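Long-range contact in Lmo0812 protein (Listeria monocytogenes serovar 1/2a, PDB 4YF1), which probably acts as an HD-domain pyrophosphohydrolase that removes the 3'-diphosphate from guanosine 3',5'-bis(diphosphate): residues Ala46-Glu51 / Pro171-Glu176. Residues are numbered along the deposited sequence; the frame is centred on the assembly and turned at random.
Sequences AGFREE and PPFFDE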
# COMPACT_ATOMS: atom_id res chain seq x y z
N ALA A 46 -7.48 -5.11 -12.27
CA ALA A 46 -7.30 -6.34 -13.04
C ALA A 46 -7.85 -7.54 -12.24
O ALA A 46 -7.77 -8.63 -12.70
CB ALA A 46 -5.85 -6.59 -13.37
N GLY A 47 -8.33 -7.31 -11.03
CA GLY A 47 -8.94 -8.42 -10.22
C GLY A 47 -7.98 -9.09 -9.24
O GLY A 47 -8.37 -10.05 -8.56
N PHE A 48 -6.74 -8.61 -9.12
CA PHE A 48 -5.78 -9.28 -8.22
C PHE A 48 -6.11 -9.09 -6.75
O PHE A 48 -6.65 -8.06 -6.35
CB PHE A 48 -4.33 -8.88 -8.53
CG PHE A 48 -3.85 -9.43 -9.83
CD1 PHE A 48 -3.44 -10.75 -9.92
CD2 PHE A 48 -3.80 -8.63 -10.99
CE1 PHE A 48 -3.03 -11.29 -11.13
CE2 PHE A 48 -3.40 -9.16 -12.19
CZ PHE A 48 -3.02 -10.49 -12.27
N ARG A 49 -5.80 -10.12 -5.95
CA ARG A 49 -6.09 -10.08 -4.53
C ARG A 49 -5.27 -9.03 -3.82
O ARG A 49 -4.25 -8.53 -4.35
CB ARG A 49 -5.86 -11.46 -3.89
CG ARG A 49 -4.42 -11.94 -3.87
CD ARG A 49 -4.32 -13.43 -3.59
NE ARG A 49 -2.96 -13.92 -3.79
CZ ARG A 49 -2.11 -14.33 -2.84
NH1 ARG A 49 -2.46 -14.44 -1.55
NH2 ARG A 49 -0.90 -14.72 -3.21
N GLU A 50 -5.69 -8.73 -2.60
CA GLU A 50 -5.08 -7.68 -1.79
C GLU A 50 -3.57 -7.85 -1.57
O GLU A 50 -2.81 -6.86 -1.67
CB GLU A 50 -5.81 -7.57 -0.44
CG GLU A 50 -5.68 -6.18 0.18
CD GLU A 50 -6.39 -5.12 -0.66
OE1 GLU A 50 -5.79 -4.04 -0.92
OE2 GLU A 50 -7.54 -5.38 -1.09
N GLU A 51 -3.13 -9.08 -1.31
CA GLU A 51 -1.69 -9.32 -1.12
C GLU A 51 -0.86 -8.85 -2.34
O GLU A 51 0.25 -8.34 -2.19
CB GLU A 51 -1.38 -10.78 -0.87
CG GLU A 51 -1.89 -11.35 0.47
CD GLU A 51 -3.37 -11.62 0.54
OE1 GLU A 51 -4.14 -11.32 -0.42
OE2 GLU A 51 -3.79 -12.19 1.59
N PRO A 171 -3.99 -10.54 -18.24
CA PRO A 171 -4.77 -9.33 -17.90
C PRO A 171 -4.89 -8.30 -19.04
O PRO A 171 -3.93 -8.11 -19.80
CB PRO A 171 -3.99 -8.73 -16.72
CG PRO A 171 -3.16 -9.84 -16.19
CD PRO A 171 -2.87 -10.77 -17.32
N PRO A 172 -6.05 -7.62 -19.15
CA PRO A 172 -6.20 -6.60 -20.19
C PRO A 172 -5.08 -5.55 -20.17
O PRO A 172 -4.68 -5.10 -21.22
CB PRO A 172 -7.54 -5.95 -19.85
CG PRO A 172 -8.34 -7.06 -19.22
CD PRO A 172 -7.35 -7.92 -18.48
N PHE A 173 -4.56 -5.20 -18.99
CA PHE A 173 -3.49 -4.19 -18.94
C PHE A 173 -2.20 -4.63 -19.63
O PHE A 173 -1.40 -3.76 -19.99
CB PHE A 173 -3.24 -3.62 -17.52
CG PHE A 173 -2.48 -4.53 -16.58
CD1 PHE A 173 -1.08 -4.53 -16.55
CD2 PHE A 173 -3.17 -5.33 -15.65
CE1 PHE A 173 -0.36 -5.31 -15.64
CE2 PHE A 173 -2.46 -6.11 -14.75
CZ PHE A 173 -1.07 -6.12 -14.74
N PHE A 174 -2.01 -5.94 -19.86
CA PHE A 174 -0.79 -6.42 -20.58
C PHE A 174 -0.79 -5.84 -22.01
O PHE A 174 0.25 -5.43 -22.51
CB PHE A 174 -0.74 -7.95 -20.63
CG PHE A 174 -0.15 -8.61 -19.41
CD1 PHE A 174 -0.31 -8.08 -18.15
CD2 PHE A 174 0.50 -9.84 -19.53
CE1 PHE A 174 0.22 -8.72 -17.04
CE2 PHE A 174 1.05 -10.47 -18.43
CZ PHE A 174 0.91 -9.91 -17.19
N ASP A 175 -1.99 -5.79 -22.62
CA ASP A 175 -2.19 -5.23 -23.96
C ASP A 175 -1.88 -3.72 -23.99
O ASP A 175 -1.33 -3.23 -24.98
CB ASP A 175 -3.63 -5.48 -24.45
CG ASP A 175 -3.97 -6.98 -24.58
OD1 ASP A 175 -3.06 -7.76 -24.90
OD2 ASP A 175 -5.15 -7.36 -24.38
N GLU A 176 -2.21 -3.01 -22.91
CA GLU A 176 -1.92 -1.56 -22.81
C GLU A 176 -0.41 -1.36 -22.80
O GLU A 176 0.11 -0.45 -23.43
CB GLU A 176 -2.46 -0.88 -21.55
CG GLU A 176 -3.95 -0.85 -21.41
CD GLU A 176 -4.37 -0.30 -20.06
OE1 GLU A 176 -3.91 0.82 -19.70
OE2 GLU A 176 -5.18 -0.99 -19.39
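Phe48 and Ala46 meet Pro171 and Phe173 in a small apolar contact where the turn between helices 35-45 and 50-64 of the all-helical HD domain touches the start of helix 172-184. It is a worked example of how a tight interhelical turn can present side chains to a helix more than a hundred residues further on.

Helix 35-45 ends in a Schellman motif at Gly47, whose phi is positive (96°), an angle at which a CB would press on the carbonyl O of Ala46. The chain then passes to Arg49, the N-cap of helix 50-64. Arg49 turns elsewhere, forming salt bridges with Glu79 and Glu112.

Apolar contacts alone join the two segments, burying 137 Å² in all. The Phe48 ring advances edge first, with CG anti to its own carbonyl carbon (chi1 -70°). From that edge CZ reaches Pro171 CG at 4.0 Å, while CE2 lies 4.1 Å from Phe173 CE2. The two phenyl rings thus touch rim to rim, without stacking, and their side chains cross at about a right angle. In Phe173, CG sits between the backbone N and the carbonyl carbon (chi1 76°), and the ring carried from there offers its CD2-CE2 edge to Ala46 and Phe48.

Two neighbouring helices back the rings. Phe48 rests on Leu43, Leu111 and Ala115, and Phe173 on Ile42, Val118 and Leu122, so that helices 35-45 and 111-132 serve both aromatics. Within 171-176, Pro171 CD lies 3.6 Å above the centre of the Phe174 ring, and Phe174 N donates to Pro171 O over 2.9 Å.

Ala46 CB completes the contact in the plane of the Phe173 ring, meeting its edge at CD2 and CE2, each 3.7 Å away.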